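Local coordinates for protein dihydrodipicolinate synthase (Bacteroides thetaiotaomicron, PDB 4XKY) that probably condenses pyruvate with aspartate semialdehyde through a Schiff-base intermediate, the entry step of diaminopimelate and lysine synthesis, at residues P10-P15 with Q28-H33; T14-D19 with Y275-F280; D20-E25 with Y56-E61; M62-C67 with A96-D101. One frame throughout, in Å; residues are numbered along the deposited sequence.

Contact 1: residues P10-P15 with Q28-H33; sequences PPLVTP and QRLIEH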
loop_
_atom_site.group_PDB
_atom_site.type_symbol
_atom_site.label_atom_id
_atom_site.label_comp_id
_atom_site.label_asym_id
_atom_site.label_seq_id
_atom_site.Cartn_x
_atom_site.Cartn_y
_atom_site.Cartn_z
ATOM N N PRO A 10 15.018 3.827 -26.455
ATOM C CA PRO A 10 15.220 4.721 -25.331
ATOM C C PRO A 10 14.028 5.606 -25.083
ATOM O O PRO A 10 13.484 6.184 -26.035
ATOM C CB PRO A 10 16.411 5.584 -25.744
ATOM C CG PRO A 10 16.569 5.381 -27.204
ATOM C CD PRO A 10 15.978 4.065 -27.544
ATOM N N PRO A 11 13.614 5.693 -23.813
ATOM C CA PRO A 11 12.700 6.710 -23.354
ATOM C C PRO A 11 13.494 8.003 -23.208
ATOM O O PRO A 11 14.244 8.191 -22.232
ATOM C CB PRO A 11 12.227 6.173 -21.995
ATOM C CG PRO A 11 13.401 5.396 -21.480
ATOM C CD PRO A 11 14.207 4.949 -22.694
ATOM N N LEU A 12 13.364 8.875 -24.200
ATOM C CA LEU A 12 14.108 10.121 -24.192
ATOM C C LEU A 12 13.792 10.977 -22.971
ATOM O O LEU A 12 12.653 11.076 -22.552
ATOM C CB LEU A 12 13.834 10.943 -25.448
ATOM C CG LEU A 12 14.639 10.616 -26.705
ATOM C CD1 LEU A 12 14.324 9.205 -27.135
ATOM C CD2 LEU A 12 14.255 11.552 -27.826
ATOM N N VAL A 13 14.823 11.619 -22.420
ATOM C CA VAL A 13 14.612 12.737 -21.525
ATOM C C VAL A 13 14.018 13.869 -22.361
ATOM O O VAL A 13 14.165 13.885 -23.598
ATOM C CB VAL A 13 15.912 13.191 -20.803
ATOM C CG1 VAL A 13 16.487 12.070 -19.953
ATOM C CG2 VAL A 13 16.972 13.643 -21.772
ATOM N N THR A 14 13.287 14.758 -21.691
ATOM C CA THR A 14 12.775 15.970 -22.298
ATOM C C THR A 14 13.779 17.026 -21.852
ATOM O O THR A 14 13.750 17.459 -20.716
ATOM C CB THR A 14 11.329 16.289 -21.837
ATOM O OG1 THR A 14 10.444 15.195 -22.172
ATOM C CG2 THR A 14 10.828 17.577 -22.499
ATOM N N PRO A 15 14.731 17.387 -22.725
ATOM C CA PRO A 15 15.744 18.377 -22.319
ATOM C C PRO A 15 15.123 19.746 -22.210
ATOM O O PRO A 15 14.309 20.123 -23.058
ATOM C CB PRO A 15 16.789 18.328 -23.422
ATOM C CG PRO A 15 16.327 17.338 -24.429
ATOM C CD PRO A 15 14.914 16.927 -24.107
ATOM N N GLN A 28 18.250 17.898 -30.310
ATOM C CA GLN A 28 18.891 17.509 -31.570
ATOM C C GLN A 28 20.145 16.701 -31.327
ATOM O O GLN A 28 20.301 15.635 -31.907
ATOM C CB GLN A 28 19.217 18.728 -32.420
ATOM C CG GLN A 28 17.942 19.399 -32.908
ATOM C CD GLN A 28 18.133 20.753 -33.568
ATOM O OE1 GLN A 28 19.249 21.267 -33.664
ATOM N NE2 GLN A 28 17.028 21.327 -34.051
ATOM N N ARG A 29 21.028 17.176 -30.453
ATOM C CA ARG A 29 22.232 16.395 -30.149
ATOM C C ARG A 29 21.858 15.032 -29.582
ATOM O O ARG A 29 22.475 14.037 -29.946
ATOM C CB ARG A 29 23.193 17.108 -29.194
ATOM C CG ARG A 29 24.081 18.161 -29.848
ATOM C CD ARG A 29 25.106 18.706 -28.857
ATOM N NE ARG A 29 24.437 19.448 -27.784
ATOM C CZ ARG A 29 24.126 20.738 -27.837
ATOM N NH1 ARG A 29 24.448 21.481 -28.898
ATOM N NH2 ARG A 29 23.519 21.303 -26.811
ATOM N N LEU A 30 20.856 14.988 -28.694
ATOM C CA LEU A 30 20.444 13.719 -28.081
ATOM C C LEU A 30 19.970 12.743 -29.138
ATOM O O LEU A 30 20.392 11.591 -29.153
ATOM C CB LEU A 30 19.349 13.948 -27.031
ATOM C CG LEU A 30 18.723 12.738 -26.329
ATOM C CD1 LEU A 30 19.730 11.938 -25.520
ATOM C CD2 LEU A 30 17.569 13.174 -25.438
ATOM N N ILE A 31 19.094 13.203 -30.026
ATOM C CA ILE A 31 18.539 12.329 -31.047
ATOM C C ILE A 31 19.580 11.852 -32.076
ATOM O O ILE A 31 19.546 10.690 -32.475
ATOM C CB ILE A 31 17.312 12.960 -31.737
ATOM C CG1 ILE A 31 16.144 13.041 -30.747
ATOM C CG2 ILE A 31 16.900 12.144 -32.970
ATOM C CD1 ILE A 31 15.047 13.977 -31.197
ATOM N N GLU A 32 20.488 12.722 -32.508
ATOM C CA GLU A 32 21.575 12.292 -33.382
ATOM C C GLU A 32 22.417 11.239 -32.658
ATOM O O GLU A 32 22.778 10.238 -33.234
ATOM C CB GLU A 32 22.461 13.470 -33.823
ATOM C CG GLU A 32 21.784 14.508 -34.731
ATOM C CD GLU A 32 21.177 13.915 -35.996
ATOM O OE1 GLU A 32 21.683 12.873 -36.463
ATOM O OE2 GLU A 32 20.181 14.468 -36.522
ATOM N N HIS A 33 22.704 11.463 -31.381
ATOM C CA HIS A 33 23.523 10.539 -30.575
ATOM C C HIS A 33 22.854 9.155 -30.485
ATOM O O HIS A 33 23.512 8.126 -30.593
ATOM C CB HIS A 33 23.719 11.196 -29.203
ATOM C CG HIS A 33 24.283 10.321 -28.130
ATOM N ND1 HIS A 33 25.599 9.911 -28.107
ATOM C CD2 HIS A 33 23.739 9.896 -26.965
ATOM C CE1 HIS A 33 25.830 9.227 -27.002
ATOM N NE2 HIS A 33 24.717 9.204 -26.289
#
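The irregular chain of Pro10-Pro15 runs past one side of helix 24-36, closest at Leu12 and Leu30, whose CA atoms are 8.3 Å apart. Leu30 does most of the work. Its CG is anti to the backbone N (chi1 177°), which carries CD2 across to the loop. There CD2 sits 3.7 Å from Val13 CG2, with the Leu30 and Val13 side chains crossing at about a right angle, and 4.1 Å from Leu12 CG, the Leu12 and Leu30 side chains running past each other in opposite directions. Pro15 CG brushes the same methyl, Leu30 CD2, at 4.5 Å. At the next residue of the helix, Leu12 CD2 reaches Ile31 CG1 at 3.8 Å, again crosswise. These pieces belong to the first beta-alpha unit of the TIM barrel: the loop follows strand 7-8, and the helix is the first to cover the barrel wall. Met62 of helix 56-70 adds to the layer beside Leu12. The side chain of Val13 comes within about 4 Å of that of Thr48, a residue predicted to bind pyruvate. The side chains that meet are all buried and apolar, so shape, more than polar pairing, sets the fit.

Contact 2: residues T14-D19 with Y275-F280; sequences TPLLDD and YVAAPF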
loop_
_atom_site.group_PDB
_atom_site.type_symbol
_atom_site.label_atom_id
_atom_site.label_comp_id
_atom_site.label_asym_id
_atom_site.label_seq_id
_atom_site.Cartn_x
_atom_site.Cartn_y
_atom_site.Cartn_z
ATOM N N THR A 14 13.287 14.758 -21.691
ATOM C CA THR A 14 12.775 15.970 -22.298
ATOM C C THR A 14 13.779 17.026 -21.852
ATOM O O THR A 14 13.750 17.459 -20.716
ATOM C CB THR A 14 11.329 16.289 -21.837
ATOM O OG1 THR A 14 10.444 15.195 -22.172
ATOM C CG2 THR A 14 10.828 17.577 -22.499
ATOM N N PRO A 15 14.731 17.387 -22.725
ATOM C CA PRO A 15 15.744 18.377 -22.319
ATOM C C PRO A 15 15.123 19.746 -22.210
ATOM O O PRO A 15 14.309 20.123 -23.058
ATOM C CB PRO A 15 16.789 18.328 -23.422
ATOM C CG PRO A 15 16.327 17.338 -24.429
ATOM C CD PRO A 15 14.914 16.927 -24.107
ATOM N N LEU A 16 15.480 20.440 -21.136
ATOM C CA LEU A 16 14.897 21.714 -20.750
ATOM C C LEU A 16 15.953 22.791 -20.551
ATOM O O LEU A 16 17.063 22.512 -20.074
ATOM C CB LEU A 16 14.183 21.524 -19.429
ATOM C CG LEU A 16 13.070 20.490 -19.450
ATOM C CD1 LEU A 16 12.518 20.409 -18.036
ATOM C CD2 LEU A 16 11.989 20.881 -20.464
ATOM N N LEU A 17 15.619 24.023 -20.915
ATOM C CA LEU A 17 16.419 25.193 -20.497
ATOM C C LEU A 17 15.858 25.802 -19.230
ATOM O O LEU A 17 16.548 26.497 -18.503
ATOM C CB LEU A 17 16.445 26.258 -21.607
ATOM C CG LEU A 17 17.126 25.835 -22.911
ATOM C CD1 LEU A 17 17.157 27.000 -23.912
ATOM C CD2 LEU A 17 18.561 25.387 -22.628
ATOM N N ASP A 18 14.570 25.582 -19.005
ATOM C CA ASP A 18 13.887 26.088 -17.814
ATOM C C ASP A 18 12.644 25.233 -17.622
ATOM O O ASP A 18 12.383 24.357 -18.442
ATOM C CB ASP A 18 13.550 27.580 -17.947
ATOM C CG ASP A 18 13.274 28.258 -16.589
ATOM O OD1 ASP A 18 13.568 27.667 -15.541
ATOM O OD2 ASP A 18 12.749 29.385 -16.565
ATOM N N ASP A 19 11.898 25.477 -16.546
ATOM C CA ASP A 19 10.802 24.613 -16.156
ATOM C C ASP A 19 9.830 24.431 -17.315
ATOM O O ASP A 19 9.265 23.359 -17.474
ATOM C CB ASP A 19 10.040 25.172 -14.949
ATOM C CG ASP A 19 10.901 25.302 -13.701
ATOM O OD1 ASP A 19 11.506 24.326 -13.247
ATOM O OD2 ASP A 19 10.973 26.405 -13.153
ATOM N N TYR A 275 18.876 20.535 -16.914
ATOM C CA TYR A 275 17.801 21.193 -16.137
ATOM C C TYR A 275 16.625 20.241 -15.866
ATOM O O TYR A 275 16.185 19.529 -16.778
ATOM C CB TYR A 275 17.285 22.473 -16.843
ATOM C CG TYR A 275 16.507 23.364 -15.904
ATOM C CD1 TYR A 275 17.157 24.332 -15.151
ATOM C CD2 TYR A 275 15.127 23.216 -15.744
ATOM C CE1 TYR A 275 16.459 25.135 -14.291
ATOM C CE2 TYR A 275 14.430 24.000 -14.858
ATOM C CZ TYR A 275 15.114 24.964 -14.154
ATOM O OH TYR A 275 14.489 25.786 -13.283
ATOM N N VAL A 276 16.107 20.270 -14.632
ATOM C CA VAL A 276 14.983 19.416 -14.202
ATOM C C VAL A 276 13.785 20.294 -13.794
ATOM O O VAL A 276 13.949 21.287 -13.084
ATOM C CB VAL A 276 15.388 18.515 -13.020
ATOM C CG1 VAL A 276 14.202 17.716 -12.505
ATOM C CG2 VAL A 276 16.512 17.565 -13.432
ATOM N N ALA A 277 12.576 19.948 -14.248
ATOM C CA ALA A 277 11.438 20.842 -14.042
ATOM C C ALA A 277 10.973 20.771 -12.598
ATOM O O ALA A 277 10.913 19.687 -12.014
ATOM C CB ALA A 277 10.266 20.423 -14.917
ATOM N N ALA A 278 10.615 21.919 -12.063
ATOM C CA ALA A 278 9.901 21.995 -10.803
ATOM C C ALA A 278 8.702 21.029 -10.818
ATOM O O ALA A 278 8.031 20.882 -11.843
ATOM C CB ALA A 278 9.422 23.418 -10.571
ATOM N N PRO A 279 8.418 20.394 -9.680
ATOM C CA PRO A 279 8.967 20.676 -8.350
ATOM C C PRO A 279 10.369 20.144 -8.019
ATOM O O PRO A 279 10.870 20.411 -6.923
ATOM C CB PRO A 279 7.978 19.959 -7.429
ATOM C CG PRO A 279 7.528 18.772 -8.236
ATOM C CD PRO A 279 7.513 19.229 -9.670
ATOM N N PHE A 280 10.968 19.362 -8.911
ATOM C CA PHE A 280 12.324 18.866 -8.696
ATOM C C PHE A 280 13.333 19.919 -9.171
ATOM O O PHE A 280 12.942 20.898 -9.814
ATOM C CB PHE A 280 12.511 17.527 -9.409
ATOM C CG PHE A 280 11.653 16.413 -8.840
ATOM C CD1 PHE A 280 11.771 16.037 -7.502
ATOM C CD2 PHE A 280 10.723 15.752 -9.631
ATOM C CE1 PHE A 280 10.983 15.017 -6.977
ATOM C CE2 PHE A 280 9.927 14.739 -9.113
ATOM C CZ PHE A 280 10.052 14.372 -7.793
HETATM O O HOH W 1 17.216 19.042 -19.308
HETATM O O HOH W 2 13.320 23.476 -10.996
#
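Asp19 OD1 is the best-held polar atom here, with one firm donor, a water that may donate and a weakly placed hydroxyl. Its segment, 14-19, is part of the loop after strand 7-8 of the TIM barrel, and Leu17 and Asp18, both facing Val21, make a classic beta bulge there. Ala278 N gives Asp19 OD1 the firm bond, 2.8 Å and nearly straight at 171°, although it arrives from above the carboxylate plane. The water, 3.0 Å from Asp19 OD1, can donate to it but has competing acceptors, Phe280 O among them. The hydroxyl is Tyr275 OH, at 3.3 Å from Asp19 OD1: a weak bond, and an unsettled one because its single proton has another acceptor near. Tyr275 lies against the bulge. Its CG is anti to the backbone N (chi1 -163°), so the ring presents one face to Asp18 CA, a CH-pi contact of 3.9 Å to the Tyr275 ring centroid, 22° off the normal, with Leu17 O over the same face. An alanine here would probably leave the bulge without its aromatic cover and Asp19 with one neighbour fewer. Deeper in, Leu16 CD1 packs on Ala277 CB at 3.8 Å. Lys263 NZ bonds both Thr14 O and Tyr275 O, tying the two loops to helix 257-268, while a neighbouring subunit packs on Ala278, Pro279 and Phe280. A second water joins the backbones, accepting from Leu16 N at 2.9 Å and donating to Tyr275 O at 2.8 Å.

Contact 3: residues D20-E25 with Y56-E61; sequences DVLDVE and YKLRME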
loop_
_atom_site.group_PDB
_atom_site.type_symbol
_atom_site.label_atom_id
_atom_site.label_comp_id
_atom_site.label_asym_id
_atom_site.label_seq_id
_atom_site.Cartn_x
_atom_site.Cartn_y
_atom_site.Cartn_z
ATOM N N ASP A 20 9.623 25.469 -18.112
ATOM C CA ASP A 20 8.665 25.407 -19.206
ATOM C C ASP A 20 9.293 25.773 -20.539
ATOM O O ASP A 20 8.598 26.285 -21.409
ATOM C CB ASP A 20 7.508 26.377 -18.954
ATOM C CG ASP A 20 6.220 25.922 -19.630
ATOM O OD1 ASP A 20 6.021 24.707 -19.840
ATOM O OD2 ASP A 20 5.382 26.764 -19.928
ATOM N N VAL A 21 10.594 25.521 -20.714
ATOM C CA VAL A 21 11.282 25.907 -21.979
ATOM C C VAL A 21 12.071 24.713 -22.448
ATOM O O VAL A 21 12.911 24.206 -21.711
ATOM C CB VAL A 21 12.285 27.089 -21.808
ATOM C CG1 VAL A 21 12.997 27.432 -23.142
ATOM C CG2 VAL A 21 11.585 28.326 -21.284
ATOM N N LEU A 22 11.814 24.288 -23.674
ATOM C CA LEU A 22 12.464 23.130 -24.260
ATOM C C LEU A 22 13.885 23.484 -24.736
ATOM O O LEU A 22 14.080 24.512 -25.366
ATOM C CB LEU A 22 11.637 22.627 -25.454
ATOM C CG LEU A 22 12.040 21.289 -26.114
ATOM C CD1 LEU A 22 11.746 20.096 -25.210
ATOM C CD2 LEU A 22 11.335 21.104 -27.458
ATOM N N ASP A 23 14.852 22.616 -24.437
ATOM C CA ASP A 23 16.240 22.720 -24.955
ATOM C C ASP A 23 16.335 22.056 -26.325
ATOM O O ASP A 23 16.664 20.866 -26.451
ATOM C CB ASP A 23 17.225 22.052 -23.993
ATOM C CG ASP A 23 18.667 22.001 -24.536
ATOM O OD1 ASP A 23 19.034 22.774 -25.449
ATOM O OD2 ASP A 23 19.435 21.160 -24.051
ATOM N N VAL A 24 16.038 22.824 -27.358
ATOM C CA VAL A 24 15.953 22.256 -28.711
ATOM C C VAL A 24 17.303 21.775 -29.216
ATOM O O VAL A 24 17.396 20.727 -29.817
ATOM C CB VAL A 24 15.343 23.240 -29.714
ATOM C CG1 VAL A 24 15.334 22.611 -31.102
ATOM C CG2 VAL A 24 13.918 23.596 -29.293
ATOM N N GLU A 25 18.352 22.539 -28.963
ATOM C CA GLU A 25 19.662 22.165 -29.437
ATOM C C GLU A 25 20.151 20.898 -28.770
ATOM O O GLU A 25 20.729 20.052 -29.426
ATOM C CB GLU A 25 20.652 23.312 -29.230
ATOM C CG GLU A 25 20.266 24.522 -30.075
ATOM C CD GLU A 25 21.442 25.248 -30.690
ATOM O OE1 GLU A 25 21.622 26.441 -30.366
ATOM O OE2 GLU A 25 22.177 24.635 -31.504
ATOM N N TYR A 56 1.221 21.203 -20.789
ATOM C CA TYR A 56 0.716 20.689 -22.064
ATOM C C TYR A 56 1.474 21.259 -23.231
ATOM O O TYR A 56 1.799 20.560 -24.162
ATOM C CB TYR A 56 -0.746 21.078 -22.244
ATOM C CG TYR A 56 -1.483 20.096 -23.107
ATOM C CD1 TYR A 56 -1.714 18.808 -22.645
ATOM C CD2 TYR A 56 -1.935 20.434 -24.376
ATOM C CE1 TYR A 56 -2.385 17.881 -23.409
ATOM C CE2 TYR A 56 -2.613 19.507 -25.153
ATOM C CZ TYR A 56 -2.829 18.229 -24.653
ATOM O OH TYR A 56 -3.489 17.260 -25.354
ATOM N N LYS A 57 1.748 22.553 -23.191
ATOM C CA LYS A 57 2.530 23.180 -24.236
ATOM C C LYS A 57 3.864 22.476 -24.431
ATOM O O LYS A 57 4.254 22.148 -25.559
ATOM C CB LYS A 57 2.751 24.657 -23.910
ATOM C CG LYS A 57 3.523 25.433 -24.970
ATOM C CD LYS A 57 4.003 26.766 -24.407
ATOM C CE LYS A 57 5.385 26.651 -23.774
ATOM N NZ LYS A 57 5.741 27.887 -23.029
ATOM N N LEU A 58 4.567 22.217 -23.336
ATOM C CA LEU A 58 5.893 21.616 -23.457
ATOM C C LEU A 58 5.826 20.195 -23.975
ATOM O O LEU A 58 6.626 19.811 -24.806
ATOM C CB LEU A 58 6.617 21.664 -22.132
ATOM C CG LEU A 58 8.125 21.603 -22.090
ATOM C CD1 LEU A 58 8.764 22.493 -23.119
ATOM C CD2 LEU A 58 8.557 22.035 -20.713
ATOM N N ARG A 59 4.841 19.429 -23.530
ATOM C CA ARG A 59 4.644 18.090 -24.066
ATOM C C ARG A 59 4.421 18.182 -25.602
ATOM O O ARG A 59 4.972 17.400 -26.358
ATOM C CB ARG A 59 3.483 17.401 -23.356
ATOM C CG ARG A 59 3.769 17.131 -21.892
ATOM C CD ARG A 59 2.504 17.015 -21.065
ATOM N NE ARG A 59 1.869 15.717 -21.258
ATOM C CZ ARG A 59 0.650 15.412 -20.833
ATOM N NH1 ARG A 59 -0.090 16.329 -20.202
ATOM N NH2 ARG A 59 0.162 14.198 -21.064
ATOM N N MET A 60 3.642 19.154 -26.060
ATOM C CA MET A 60 3.412 19.291 -27.504
ATOM C C MET A 60 4.682 19.661 -28.258
ATOM O O MET A 60 4.952 19.099 -29.311
ATOM C CB MET A 60 2.286 20.268 -27.805
ATOM C CG MET A 60 0.947 19.699 -27.361
ATOM S SD MET A 60 -0.553 20.666 -27.663
ATOM C CE MET A 60 -0.078 22.323 -27.172
ATOM N N GLU A 61 5.476 20.568 -27.705
ATOM C CA GLU A 61 6.744 20.928 -28.317
ATOM C C GLU A 61 7.722 19.756 -28.382
ATOM O O GLU A 61 8.447 19.624 -29.354
ATOM C CB GLU A 61 7.369 22.107 -27.598
ATOM C CG GLU A 61 6.505 23.348 -27.711
ATOM C CD GLU A 61 7.107 24.568 -27.048
ATOM O OE1 GLU A 61 8.154 24.443 -26.375
ATOM O OE2 GLU A 61 6.504 25.651 -27.179
HETATM O O HOH W 3 9.873 25.716 -25.167
#
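The short strand 21-22, which leads into the first outer helix of the TIM barrel, lies here against the first turns of the second, helix 56-70. Leu58 fills the middle. Its CD1 meets Leu22 CB at 3.7 Å, and its CD2 lies over the backbone at 3.7 Å from Asp20 CA. Asp20 slides past Leu58 in the opposite direction, its CG anti to the backbone N (chi1 -153°). That brings OD1 to Ser55 OG, its hydrogen-bond partner, while Asp20 OD2 makes a weak salt bridge to Lys57 NZ at 3.3 Å, reached because the lysine chain bends at chi3. An alanine in place of Asp20 has neither oxygen and would probably leave Ser55, whose OG also bonds Leu58 N, less firmly placed at the start of the helix. Farther along, a water accepts from Leu22 N at 2.8 Å and donates to Glu61 OE1 at 2.5 Å, so the strand's N-H reaches the carboxylate indirectly. Beyond the strand, Asp23 is the N-cap of helix 24-36, its OD1 taking Gly26 N. Apolar contact at Leu58 is thus edged by charge, and the Asp20 carboxylate, near an amino group and a helix start, is likely to stay ionised.

Contact 4: residues M62-C67 with A96-D101; sequences MIKNTC and ADHGAD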
loop_
_atom_site.group_PDB
_atom_site.type_symbol
_atom_site.label_atom_id
_atom_site.label_comp_id
_atom_site.label_asym_id
_atom_site.label_seq_id
_atom_site.Cartn_x
_atom_site.Cartn_y
_atom_site.Cartn_z
ATOM N N MET A 62 7.728 18.901 -27.367
ATOM C CA MET A 62 8.614 17.763 -27.391
ATOM C C MET A 62 8.231 16.840 -28.536
ATOM O O MET A 62 9.090 16.359 -29.238
ATOM C CB MET A 62 8.569 16.991 -26.085
ATOM C CG MET A 62 9.455 15.736 -26.014
ATOM S SD MET A 62 11.217 16.085 -26.251
ATOM C CE MET A 62 11.906 14.445 -26.081
ATOM N N ILE A 63 6.938 16.566 -28.686
ATOM C CA ILE A 63 6.455 15.738 -29.768
ATOM C C ILE A 63 6.819 16.315 -31.138
ATOM O O ILE A 63 7.369 15.605 -31.979
ATOM C CB ILE A 63 4.936 15.571 -29.662
ATOM C CG1 ILE A 63 4.605 14.698 -28.453
ATOM C CG2 ILE A 63 4.335 14.943 -30.921
ATOM C CD1 ILE A 63 3.158 14.798 -28.023
ATOM N N LYS A 64 6.483 17.587 -31.358
ATOM C CA LYS A 64 6.734 18.245 -32.639
ATOM C C LYS A 64 8.216 18.261 -32.970
ATOM O O LYS A 64 8.615 17.789 -34.024
ATOM C CB LYS A 64 6.221 19.684 -32.650
ATOM C CG LYS A 64 4.706 19.870 -32.524
ATOM C CD LYS A 64 4.328 21.303 -32.938
ATOM C CE LYS A 64 3.183 21.922 -32.143
ATOM N NZ LYS A 64 3.632 22.435 -30.811
ATOM N N ASN A 65 9.046 18.799 -32.086
ATOM C CA ASN A 65 10.497 18.791 -32.357
ATOM C C ASN A 65 11.085 17.394 -32.545
ATOM O O ASN A 65 11.953 17.208 -33.395
ATOM C CB ASN A 65 11.284 19.538 -31.275
ATOM C CG ASN A 65 11.180 21.025 -31.422
ATOM O OD1 ASN A 65 11.955 21.646 -32.153
ATOM N ND2 ASN A 65 10.178 21.607 -30.782
ATOM N N THR A 66 10.649 16.410 -31.748
ATOM C CA THR A 66 11.210 15.059 -31.895
ATOM C C THR A 66 10.896 14.483 -33.316
ATOM O O THR A 66 11.757 13.909 -33.980
ATOM C CB THR A 66 10.745 14.106 -30.788
ATOM O OG1 THR A 66 11.208 14.570 -29.514
ATOM C CG2 THR A 66 11.322 12.737 -31.024
ATOM N N CYS A 67 9.664 14.643 -33.778
ATOM C CA CYS A 67 9.300 14.143 -35.108
ATOM C C CYS A 67 10.047 14.924 -36.188
ATOM O O CYS A 67 10.565 14.318 -37.108
ATOM C CB CYS A 67 7.810 14.219 -35.355
ATOM S SG CYS A 67 6.793 13.218 -34.265
ATOM N N ALA A 96 0.072 12.013 -34.642
ATOM C CA ALA A 96 -0.186 11.589 -36.031
ATOM C C ALA A 96 0.135 12.666 -37.052
ATOM O O ALA A 96 0.779 12.381 -38.055
ATOM C CB ALA A 96 -1.627 11.136 -36.223
ATOM N N ASP A 97 -0.337 13.887 -36.823
ATOM C CA ASP A 97 -0.107 14.985 -37.779
ATOM C C ASP A 97 1.369 15.275 -38.012
ATOM O O ASP A 97 1.770 15.727 -39.078
ATOM C CB ASP A 97 -0.772 16.269 -37.305
ATOM C CG ASP A 97 -2.279 16.175 -37.277
ATOM O OD1 ASP A 97 -2.864 15.344 -38.005
ATOM O OD2 ASP A 97 -2.891 16.941 -36.513
ATOM N N HIS A 98 2.183 15.027 -36.998
ATOM C CA HIS A 98 3.612 15.266 -37.127
ATOM C C HIS A 98 4.441 14.051 -37.543
ATOM O O HIS A 98 5.668 14.120 -37.593
ATOM C CB HIS A 98 4.091 15.890 -35.839
ATOM C CG HIS A 98 3.622 17.292 -35.703
ATOM N ND1 HIS A 98 4.336 18.356 -36.205
ATOM C CD2 HIS A 98 2.463 17.808 -35.239
ATOM C CE1 HIS A 98 3.672 19.474 -35.983
ATOM N NE2 HIS A 98 2.529 19.168 -35.404
ATOM N N GLY A 99 3.769 12.952 -37.859
ATOM C CA GLY A 99 4.433 11.799 -38.433
ATOM C C GLY A 99 4.960 10.776 -37.443
ATOM O O GLY A 99 5.800 9.971 -37.813
ATOM N N ALA A 100 4.476 10.773 -36.200
ATOM C CA ALA A 100 4.863 9.715 -35.261
ATOM C C ALA A 100 4.265 8.421 -35.774
ATOM O O ALA A 100 3.339 8.451 -36.571
ATOM C CB ALA A 100 4.362 9.998 -33.851
ATOM N N ASP A 101 4.768 7.296 -35.281
ATOM C CA ASP A 101 4.346 5.975 -35.738
ATOM C C ASP A 101 3.440 5.209 -34.797
ATOM O O ASP A 101 2.708 4.311 -35.218
ATOM C CB ASP A 101 5.593 5.152 -36.015
ATOM C CG ASP A 101 6.508 5.834 -37.015
ATOM O OD1 ASP A 101 7.332 6.708 -36.615
ATOM O OD2 ASP A 101 6.372 5.506 -38.200
HETATM O O HOH W 4 7.144 18.162 -36.406
#
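Lys64 meets His98 with its aliphatic stem and not with its ammonium group. Its CG stands over one face of the imidazole, 3.8 Å from the His98 ring centroid and 17° off the normal, a CH-pi contact. Lys64 CD follows, 3.6 Å from His98 CE1 near the rim. The lysine chain bends at chi3 and chi4, and Lys64 NZ ends 5.7 Å from His98 NE2, so a charged contact between them is not made. A water sits beside this pair, donating to Lys64 O at 2.8 Å; it is also hydrogen-bonded to His98 ND1. Helices 56-70 and 85-97 are consecutive outer helices of the TIM barrel, and helix 85-97 ends here in a Schellman motif: Gly99 N returns to Ala96 O and Ala100 N to Ala95 O. Gly99 is the C-prime residue at phi 90°, where a side chain would jam against the carbonyl O of His98. The turn lays the His98 carbonyl against helix 56-70, Cys67 CB standing 3.1 Å from His98 O, a tight approach. Cys67 SG, anti to its own carbonyl carbon, reaches on to Ala100 CB at 4.1 Å. Ile63, one turn earlier, packs on Leu91 and Leu94 of helix 85-97. On another flank of helix 56-70, Met62 O takes two donors from one residue, Thr66 N and Thr66 OG1, the hydroxyl at 2.8 Å and lying above the carbonyl plane.

Overall arrangement
Contacts 1, 3 and 4 follow the early part of the chain through helices 24-36, 56-70 and 85-97, while contact 2 brings in a loop from near the C-terminal end. Contacts 1 and 2 share Thr14 and Pro15, and Pro15 O probably bonds Asp23 N of contact 3 at 2.9 Å. Contacts 2 and 3 meet where Leu16 CD2 lies 3.6 Å from Leu58 CD2. Met62 of contact 4 returns to contact 1, its CE 3.4 Å from Val13 O. Contact 1 comes nearest the predicted pyruvate site, the Val13 and Thr48 side chains about 4 Å apart; Val276 of contact 2 stays about 10 Å from Thr48, side chain to side chain, and contacts 3 and 4 lie away.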